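Local coordinates for molybdopterin biosynthesis protein (PDB 3TCR) that probably binds molybdopterin and takes part in the biosynthesis of the molybdenum cofactor, at residues 72-77 with 186-191; 84-89 with 115-120; 45-50 with 80-85. All coordinates share one frame; numbering follows the deposited sequence.

How the interactions relate
All three contacts lie in one alpha/beta domain, probably molybdopterin-binding, and strand 76-84 threads through them. Interaction 3 pairs that strand with its parallel neighbour 44-51. Interaction 1, whose centre is 16 Å away, takes the start of strand 76-84 and packs it on the C-terminal helix; the two contacts touch where V77 O meets S46 OG at 2.7 Å, a probable hydrogen bond. Interaction 2 begins where interaction 3 ends, sharing V84 and E85, with centres 15 Å apart, and follows the chain into the loops beyond the sheet. Interactions 1 and 2 lie 27 Å apart between centres, on opposite sides of the chain's centre.

Interaction 1 of 3, residues 72-77 with 186-191; sequences AEAGFV and MAIQII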
loop_
_atom_site.group_PDB
_atom_site.type_symbol
_atom_site.label_atom_id
_atom_site.label_comp_id
_atom_site.label_asym_id
_atom_site.label_seq_id
_atom_site.Cartn_x
_atom_site.Cartn_y
_atom_site.Cartn_z
ATOM N N ALA A 72 -4.545 -25.588 10.966
ATOM C CA ALA A 72 -4.406 -26.555 12.069
ATOM C C ALA A 72 -2.944 -26.657 12.481
ATOM O O ALA A 72 -2.627 -26.645 13.670
ATOM C CB ALA A 72 -4.929 -27.931 11.680
ATOM N N GLU A 73 -2.051 -26.746 11.510
ATOM C CA GLU A 73 -0.622 -26.862 11.829
ATOM C C GLU A 73 -0.046 -25.640 12.558
ATOM O O GLU A 73 0.902 -25.791 13.307
ATOM C CB GLU A 73 0.203 -27.167 10.573
ATOM C CG GLU A 73 -0.042 -28.583 10.089
ATOM C CD GLU A 73 0.627 -28.911 8.758
ATOM O OE1 GLU A 73 1.208 -28.003 8.109
ATOM O OE2 GLU A 73 0.555 -30.103 8.369
ATOM N N ALA A 74 -0.625 -24.455 12.340
ATOM C CA ALA A 74 -0.245 -23.247 13.109
ATOM C C ALA A 74 -0.934 -23.190 14.463
ATOM O O ALA A 74 -0.735 -22.237 15.193
ATOM C CB ALA A 74 -0.573 -21.959 12.331
ATOM N N GLY A 75 -1.774 -24.167 14.790
ATOM C CA GLY A 75 -2.429 -24.191 16.081
ATOM C C GLY A 75 -3.843 -23.635 16.192
ATOM O O GLY A 75 -4.344 -23.503 17.308
ATOM N N PHE A 76 -4.490 -23.298 15.079
ATOM C CA PHE A 76 -5.898 -22.827 15.106
ATOM C C PHE A 76 -6.855 -24.002 15.057
ATOM O O PHE A 76 -6.582 -24.981 14.393
ATOM C CB PHE A 76 -6.235 -21.933 13.892
ATOM C CG PHE A 76 -5.522 -20.627 13.901
ATOM C CD1 PHE A 76 -6.109 -19.513 14.448
ATOM C CD2 PHE A 76 -4.243 -20.533 13.419
ATOM C CE1 PHE A 76 -5.427 -18.309 14.507
ATOM C CE2 PHE A 76 -3.560 -19.340 13.452
ATOM C CZ PHE A 76 -4.153 -18.219 14.001
ATOM N N VAL A 77 -7.984 -23.885 15.740
ATOM C CA VAL A 77 -9.109 -24.749 15.507
ATOM C C VAL A 77 -9.768 -24.211 14.245
ATOM O O VAL A 77 -9.933 -22.984 14.085
ATOM C CB VAL A 77 -10.102 -24.696 16.699
ATOM C CG1 VAL A 77 -11.428 -25.385 16.373
ATOM C CG2 VAL A 77 -9.446 -25.350 17.925
ATOM N N MET A 186 1.722 -13.572 11.629
ATOM C CA MET A 186 1.125 -12.262 11.880
ATOM C C MET A 186 -0.202 -12.411 12.628
ATOM O O MET A 186 -0.466 -11.697 13.613
ATOM C CB MET A 186 0.917 -11.504 10.573
ATOM C CG MET A 186 2.213 -11.137 9.852
ATOM S SD MET A 186 1.933 -10.388 8.210
ATOM C CE MET A 186 2.383 -8.732 8.666
ATOM N N ALA A 187 -1.010 -13.358 12.178
ATOM C CA ALA A 187 -2.309 -13.610 12.778
ATOM C C ALA A 187 -2.167 -14.077 14.222
ATOM O O ALA A 187 -2.909 -13.607 15.091
ATOM C CB ALA A 187 -3.105 -14.630 11.957
ATOM N N ILE A 188 -1.222 -14.987 14.484
ATOM C CA ILE A 188 -0.927 -15.425 15.857
ATOM C C ILE A 188 -0.593 -14.208 16.732
ATOM O O ILE A 188 -1.150 -14.051 17.804
ATOM C CB ILE A 188 0.201 -16.484 15.885
ATOM C CG1 ILE A 188 -0.303 -17.817 15.266
ATOM C CG2 ILE A 188 0.763 -16.720 17.306
ATOM C CD1 ILE A 188 0.800 -18.862 15.019
ATOM N N GLN A 189 0.242 -13.295 16.234
ATOM C CA GLN A 189 0.636 -12.143 17.033
ATOM C C GLN A 189 -0.514 -11.179 17.311
ATOM O O GLN A 189 -0.577 -10.588 18.384
ATOM C CB GLN A 189 1.824 -11.408 16.405
ATOM C CG GLN A 189 3.156 -12.015 16.834
ATOM C CD GLN A 189 4.276 -11.805 15.830
ATOM O OE1 GLN A 189 4.047 -11.741 14.604
ATOM N NE2 GLN A 189 5.508 -11.699 16.342
ATOM N N ILE A 190 -1.396 -10.999 16.336
ATOM C CA ILE A 190 -2.522 -10.088 16.503
ATOM C C ILE A 190 -3.509 -10.695 17.506
ATOM O O ILE A 190 -3.950 -10.008 18.450
ATOM C CB ILE A 190 -3.188 -9.798 15.165
ATOM C CG1 ILE A 190 -2.244 -8.935 14.329
ATOM C CG2 ILE A 190 -4.562 -9.146 15.318
ATOM C CD1 ILE A 190 -2.691 -8.773 12.886
ATOM N N ILE A 191 -3.803 -11.978 17.326
ATOM C CA ILE A 191 -4.736 -12.671 18.200
ATOM C C ILE A 191 -4.172 -12.821 19.625
ATOM O O ILE A 191 -4.914 -12.621 20.574
ATOM C CB ILE A 191 -5.200 -14.032 17.623
ATOM C CG1 ILE A 191 -6.080 -13.768 16.416
ATOM C CG2 ILE A 191 -5.954 -14.852 18.690
ATOM C CD1 ILE A 191 -5.977 -14.805 15.341
#
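The turn from helix 64-73 into strand 76-84, part of the beta-alpha-beta unit that opens with strand 44-51, packs here on the long C-terminal helix 173-196, with F76 wedged against A187, I188 and I191. The F76 ring meets I191 edge-on: the methyl I191 CD1 lies near the ring plane, 3.6 Å from F76 CE1, and the two side chains approach from opposite directions. I188 reaches the ring obliquely, its methylene CG1 4.0 Å from F76 CE2, while the small A187 comes in at the far end of the ring with CB 4.3 Å from F76 CZ. The chi1 of F76 (-67°) places CG anti to the carbonyl carbon, from where the ring extends to the helix although the first bond of the side chain does not aim there. I188 also has a second job. Its terminal CD1 lies 3.7 Å from A74 O and 4.3 Å from A74 CB, so one isoleucine packs on both the ring and the turn. That turn is a Schellman motif closing helix 64-73: G75 takes a positive phi of 97°, a conformation that glycine reaches easily, and G75 N bonds back to A72 O at 2.8 Å. Around the contact, V43 touches both F76 and I188, and L105 of strand 105-109 packs on F76 and A187. No hydrogen bond crosses between 72-77 and 186-191; the helix is held to the turn by close apolar packing, with the phenyl ring buried among aliphatic carbons.

Interaction 2 of 3, residues 84-89 with 115-120; sequences VENDLS and TPRDVA
One weak hydrogen bond joins the two loops directly: V119 N donates to N86 OD1 over 3.3 Å, with an N-H...O angle of 162°. The first side-chain bond of N86 heads to the 115-120 loop, and an off-staggered chi1 (-101°) goes with the placing of OD1 near V119 N. The same OD1 comes within 3.0 Å of R117 O, an acceptor facing an acceptor, so that approach supplies no bond. The R117 chain bends back at chi2 (78°) and lays one face of the guanidinium over the backbone of N86, with N86 O 3.2 Å from the guanidinium plane, over its centre. From that position the N-H groups cannot bond the carbonyl well; R117 NE instead forms a salt bridge with D53, which also accepts from N86 N through its other oxygen. D53 thus ties both sides of the contact together. These are loops beyond the C-terminal ends of parallel strands 76-84 and 105-109, each running into a helix: D87 is the N-cap of helix 88-100, where its OD2 takes E90 N and also S89 OG at 3.0 Å, and V119 is the N-cap residue of helix 120-124. A water links the charged side chains, donating to D87 OD1 and accepting weakly from R117 NH2. Within 115-120 the type I turn T115-D118 lets D118 OD2 accept from two donors, T115 N by its anti lone pair and T115 OG1, at 2.7 Å, from above the carboxylate plane. The V119 CG2 methyl makes van der Waals contact with main-chain D87 N and L88 N, 3.8 Å from each, at the start of helix 88-100.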
loop_
_atom_site.group_PDB
_atom_site.type_symbol
_atom_site.label_atom_id
_atom_site.label_comp_id
_atom_site.label_asym_id
_atom_site.label_seq_id
_atom_site.Cartn_x
_atom_site.Cartn_y
_atom_site.Cartn_z
ATOM N N VAL A 84 -18.826 -19.979 -1.248
ATOM C CA VAL A 84 -19.723 -19.004 -1.821
ATOM C C VAL A 84 -19.286 -18.704 -3.250
ATOM O O VAL A 84 -18.136 -18.973 -3.651
ATOM C CB VAL A 84 -19.703 -17.653 -1.036
ATOM C CG1 VAL A 84 -20.216 -17.816 0.395
ATOM C CG2 VAL A 84 -18.307 -17.038 -1.048
ATOM N N GLU A 85 -20.218 -18.134 -4.009
ATOM C CA GLU A 85 -19.960 -17.623 -5.340
ATOM C C GLU A 85 -19.230 -16.302 -5.247
ATOM O O GLU A 85 -19.162 -15.697 -4.183
ATOM C CB GLU A 85 -21.286 -17.373 -6.070
ATOM C CG GLU A 85 -22.093 -18.634 -6.345
ATOM C CD GLU A 85 -23.507 -18.362 -6.898
ATOM O OE1 GLU A 85 -24.214 -17.466 -6.402
ATOM O OE2 GLU A 85 -23.928 -19.080 -7.802
ATOM N N ASN A 86 -18.762 -15.826 -6.393
ATOM C CA ASN A 86 -18.222 -14.473 -6.526
ATOM C C ASN A 86 -19.342 -13.495 -6.579
ATOM O O ASN A 86 -19.703 -12.995 -7.650
ATOM C CB ASN A 86 -17.370 -14.323 -7.800
ATOM C CG ASN A 86 -15.896 -14.382 -7.510
ATOM O OD1 ASN A 86 -15.356 -13.515 -6.799
ATOM N ND2 ASN A 86 -15.254 -15.437 -7.961
ATOM N N ASP A 87 -19.853 -13.214 -5.394
ATOM C CA ASP A 87 -21.064 -12.486 -5.206
ATOM C C ASP A 87 -20.916 -11.739 -3.905
ATOM O O ASP A 87 -20.811 -12.344 -2.822
ATOM C CB ASP A 87 -22.240 -13.443 -5.117
ATOM C CG ASP A 87 -23.544 -12.724 -4.876
ATOM O OD1 ASP A 87 -24.215 -12.423 -5.884
ATOM O OD2 ASP A 87 -23.877 -12.419 -3.708
ATOM N N LEU A 88 -20.956 -10.420 -4.025
ATOM C CA LEU A 88 -20.714 -9.529 -2.924
ATOM C C LEU A 88 -21.540 -9.825 -1.662
ATOM O O LEU A 88 -20.970 -9.965 -0.579
ATOM C CB LEU A 88 -20.915 -8.087 -3.401
ATOM C CG LEU A 88 -20.410 -7.054 -2.391
ATOM C CD1 LEU A 88 -19.598 -5.975 -3.122
ATOM C CD2 LEU A 88 -21.592 -6.502 -1.554
ATOM N N SER A 89 -22.855 -9.958 -1.800
ATOM C CA SER A 89 -23.690 -10.210 -0.636
ATOM C C SER A 89 -23.477 -11.589 -0.021
ATOM O O SER A 89 -23.554 -11.740 1.177
ATOM C CB SER A 89 -25.173 -9.969 -0.941
ATOM O OG SER A 89 -25.670 -11.010 -1.736
ATOM N N THR A 115 -10.530 -9.571 -13.037
ATOM C CA THR A 115 -11.766 -9.606 -13.808
ATOM C C THR A 115 -12.943 -9.091 -12.969
ATOM O O THR A 115 -12.913 -9.159 -11.738
ATOM C CB THR A 115 -12.167 -11.004 -14.185
ATOM O OG1 THR A 115 -12.702 -11.622 -13.028
ATOM C CG2 THR A 115 -11.002 -11.774 -14.689
ATOM N N PRO A 116 -13.993 -8.558 -13.624
ATOM C CA PRO A 116 -15.116 -7.974 -12.853
ATOM C C PRO A 116 -15.809 -8.928 -11.878
ATOM O O PRO A 116 -16.355 -8.490 -10.886
ATOM C CB PRO A 116 -16.080 -7.536 -13.950
ATOM C CG PRO A 116 -15.192 -7.240 -15.128
ATOM C CD PRO A 116 -14.090 -8.241 -15.061
ATOM N N ARG A 117 -15.777 -10.207 -12.173
ATOM C CA ARG A 117 -16.388 -11.229 -11.337
ATOM C C ARG A 117 -15.667 -11.367 -9.960
ATOM O O ARG A 117 -16.318 -11.607 -8.941
ATOM C CB ARG A 117 -16.441 -12.552 -12.144
ATOM C CG ARG A 117 -17.184 -13.722 -11.479
ATOM C CD ARG A 117 -18.717 -13.605 -11.587
ATOM N NE ARG A 117 -19.419 -14.537 -10.694
ATOM C CZ ARG A 117 -20.725 -14.519 -10.409
ATOM N NH1 ARG A 117 -21.240 -15.418 -9.570
ATOM N NH2 ARG A 117 -21.534 -13.615 -10.954
ATOM N N ASP A 118 -14.361 -11.117 -9.915
ATOM C CA ASP A 118 -13.568 -11.123 -8.660
ATOM C C ASP A 118 -13.943 -9.974 -7.695
ATOM O O ASP A 118 -13.433 -8.842 -7.838
ATOM C CB ASP A 118 -12.067 -10.972 -8.959
ATOM C CG ASP A 118 -11.483 -12.138 -9.738
ATOM O OD1 ASP A 118 -11.364 -13.249 -9.171
ATOM O OD2 ASP A 118 -11.083 -11.915 -10.930
ATOM N N VAL A 119 -14.766 -10.265 -6.684
ATOM C CA VAL A 119 -15.268 -9.225 -5.807
ATOM C C VAL A 119 -14.998 -9.439 -4.315
ATOM O O VAL A 119 -15.538 -8.710 -3.509
ATOM C CB VAL A 119 -16.772 -8.964 -6.044
ATOM C CG1 VAL A 119 -17.009 -8.481 -7.489
ATOM C CG2 VAL A 119 -17.593 -10.207 -5.741
ATOM N N ALA A 120 -14.119 -10.366 -3.952
ATOM C CA ALA A 120 -13.740 -10.546 -2.555
ATOM C C ALA A 120 -13.255 -9.238 -1.859
ATOM O O ALA A 120 -13.700 -8.908 -0.779
ATOM C CB ALA A 120 -12.681 -11.660 -2.418
HETATM O O HOH W 1 -23.674 -12.307 -8.733
#

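Interaction 3 of 3, residues 45-50 with 80-85; sequences RSLVVI and GVVVVE
G80 starts the pairing with strand 45-50: its O accepts from V48 N over a longish 3.3 Å and also lies 3.5 Å from L47 CD1, the leucine tip having turned over the glycine. With chi1 at -178°, L47 CG stands anti to the backbone N, and the branch beyond it reaches across to V82. V81 sits opposite V48 and offers its CA hydrogen to V48 O; its CG1 touches I50 CG1 at 4.0 Å. V82 gives N to V48 O (2.8 Å) and takes I50 N on its O (2.7 Å), straddling V49 as a residue in a parallel pair does. Its CG2 meets L47 on the face that V49 shares, where helix 88-100 packs. V83 sits beside I50, with CG2 4.2 Å from I50 CB, on the face of V48 and V81, where helix 64-73 packs on V48 and touches V81. V84 N closes the run on I50 O at 2.9 Å, while its CG2 crosses to V49 CG1 at 4.0 Å. Helix 64-73 is the crossover linking these strands in a beta-alpha-beta unit. Four main-chain bonds set the strand register, and the branched aliphatic side chains add apolar packing on both faces of the sheet.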
loop_
_atom_site.group_PDB
_atom_site.type_symbol
_atom_site.label_atom_id
_atom_site.label_comp_id
_atom_site.label_asym_id
_atom_site.label_seq_id
_atom_site.Cartn_x
_atom_site.Cartn_y
_atom_site.Cartn_z
ATOM N N ARG A 45 -9.780 -19.623 17.123
ATOM C CA ARG A 45 -10.706 -20.248 16.210
ATOM C C ARG A 45 -10.633 -19.574 14.830
ATOM O O ARG A 45 -10.498 -18.359 14.728
ATOM C CB ARG A 45 -12.107 -20.113 16.798
ATOM C CG ARG A 45 -12.357 -20.998 18.020
ATOM C CD ARG A 45 -13.549 -20.511 18.860
ATOM N NE ARG A 45 -14.767 -20.426 18.069
ATOM C CZ ARG A 45 -15.642 -19.409 18.034
ATOM N NH1 ARG A 45 -15.497 -18.303 18.753
ATOM N NH2 ARG A 45 -16.699 -19.516 17.251
ATOM N N SER A 46 -10.762 -20.368 13.777
ATOM C CA SER A 46 -10.700 -19.884 12.404
ATOM C C SER A 46 -11.825 -20.407 11.523
ATOM O O SER A 46 -12.412 -21.450 11.806
ATOM C CB SER A 46 -9.357 -20.276 11.766
ATOM O OG SER A 46 -9.197 -21.685 11.780
ATOM N N LEU A 47 -12.112 -19.658 10.455
ATOM C CA LEU A 47 -13.046 -20.075 9.412
ATOM C C LEU A 47 -12.468 -19.768 8.030
ATOM O O LEU A 47 -11.872 -18.717 7.809
ATOM C CB LEU A 47 -14.390 -19.364 9.562
ATOM C CG LEU A 47 -15.509 -19.742 8.549
ATOM C CD1 LEU A 47 -16.343 -20.897 9.098
ATOM C CD2 LEU A 47 -16.407 -18.561 8.302
ATOM N N VAL A 48 -12.659 -20.694 7.106
ATOM C CA VAL A 48 -12.253 -20.546 5.742
ATOM C C VAL A 48 -13.454 -20.314 4.864
ATOM O O VAL A 48 -14.444 -21.070 4.921
ATOM C CB VAL A 48 -11.545 -21.820 5.253
ATOM C CG1 VAL A 48 -11.005 -21.616 3.833
ATOM C CG2 VAL A 48 -10.438 -22.181 6.225
ATOM N N VAL A 49 -13.374 -19.272 4.045
ATOM C CA VAL A 49 -14.408 -18.949 3.074
ATOM C C VAL A 49 -13.824 -19.135 1.671
ATOM O O VAL A 49 -12.942 -18.404 1.282
ATOM C CB VAL A 49 -14.897 -17.483 3.229
ATOM C CG1 VAL A 49 -15.975 -17.168 2.187
ATOM C CG2 VAL A 49 -15.412 -17.241 4.649
ATOM N N ILE A 50 -14.305 -20.132 0.927
ATOM C CA ILE A 50 -13.841 -20.387 -0.443
ATOM C C ILE A 50 -14.694 -19.531 -1.349
ATOM O O ILE A 50 -15.909 -19.686 -1.348
ATOM C CB ILE A 50 -14.059 -21.855 -0.861
ATOM C CG1 ILE A 50 -13.221 -22.790 0.016
ATOM C CG2 ILE A 50 -13.775 -22.045 -2.353
ATOM C CD1 ILE A 50 -11.746 -22.457 0.040
ATOM N N GLY A 80 -14.872 -24.480 10.540
ATOM C CA GLY A 80 -15.630 -24.867 9.346
ATOM C C GLY A 80 -15.103 -24.233 8.081
ATOM O O GLY A 80 -14.168 -23.416 8.118
ATOM N N VAL A 81 -15.710 -24.599 6.961
ATOM C CA VAL A 81 -15.397 -24.079 5.635
ATOM C C VAL A 81 -16.743 -23.690 5.032
ATOM O O VAL A 81 -17.728 -24.422 5.174
ATOM C CB VAL A 81 -14.681 -25.156 4.753
ATOM C CG1 VAL A 81 -14.413 -24.675 3.312
ATOM C CG2 VAL A 81 -13.360 -25.562 5.383
ATOM N N VAL A 82 -16.799 -22.517 4.400
ATOM C CA VAL A 82 -17.974 -22.040 3.705
ATOM C C VAL A 82 -17.586 -21.856 2.252
ATOM O O VAL A 82 -16.501 -21.320 1.968
ATOM C CB VAL A 82 -18.471 -20.680 4.297
ATOM C CG1 VAL A 82 -19.703 -20.172 3.524
ATOM C CG2 VAL A 82 -18.849 -20.835 5.772
ATOM N N VAL A 83 -18.434 -22.310 1.330
ATOM C CA VAL A 83 -18.242 -22.059 -0.090
ATOM C C VAL A 83 -19.272 -21.028 -0.568
ATOM O O VAL A 83 -20.446 -21.181 -0.307
ATOM C CB VAL A 83 -18.380 -23.342 -0.941
ATOM C CG1 VAL A 83 -18.161 -23.002 -2.433
ATOM C CG2 VAL A 83 -17.358 -24.395 -0.493
ATOM N N VAL A 84 -18.826 -19.979 -1.248
ATOM C CA VAL A 84 -19.723 -19.004 -1.821
ATOM C C VAL A 84 -19.286 -18.704 -3.250
ATOM O O VAL A 84 -18.136 -18.973 -3.651
ATOM C CB VAL A 84 -19.703 -17.653 -1.036
ATOM C CG1 VAL A 84 -20.216 -17.816 0.395
ATOM C CG2 VAL A 84 -18.307 -17.038 -1.048
ATOM N N GLU A 85 -20.218 -18.134 -4.009
ATOM C CA GLU A 85 -19.960 -17.623 -5.340
ATOM C C GLU A 85 -19.230 -16.302 -5.247
ATOM O O GLU A 85 -19.162 -15.697 -4.183
ATOM C CB GLU A 85 -21.286 -17.373 -6.070
ATOM C CG GLU A 85 -22.093 -18.634 -6.345
ATOM C CD GLU A 85 -23.507 -18.362 -6.898
ATOM O OE1 GLU A 85 -24.214 -17.466 -6.402
ATOM O OE2 GLU A 85 -23.928 -19.080 -7.802
#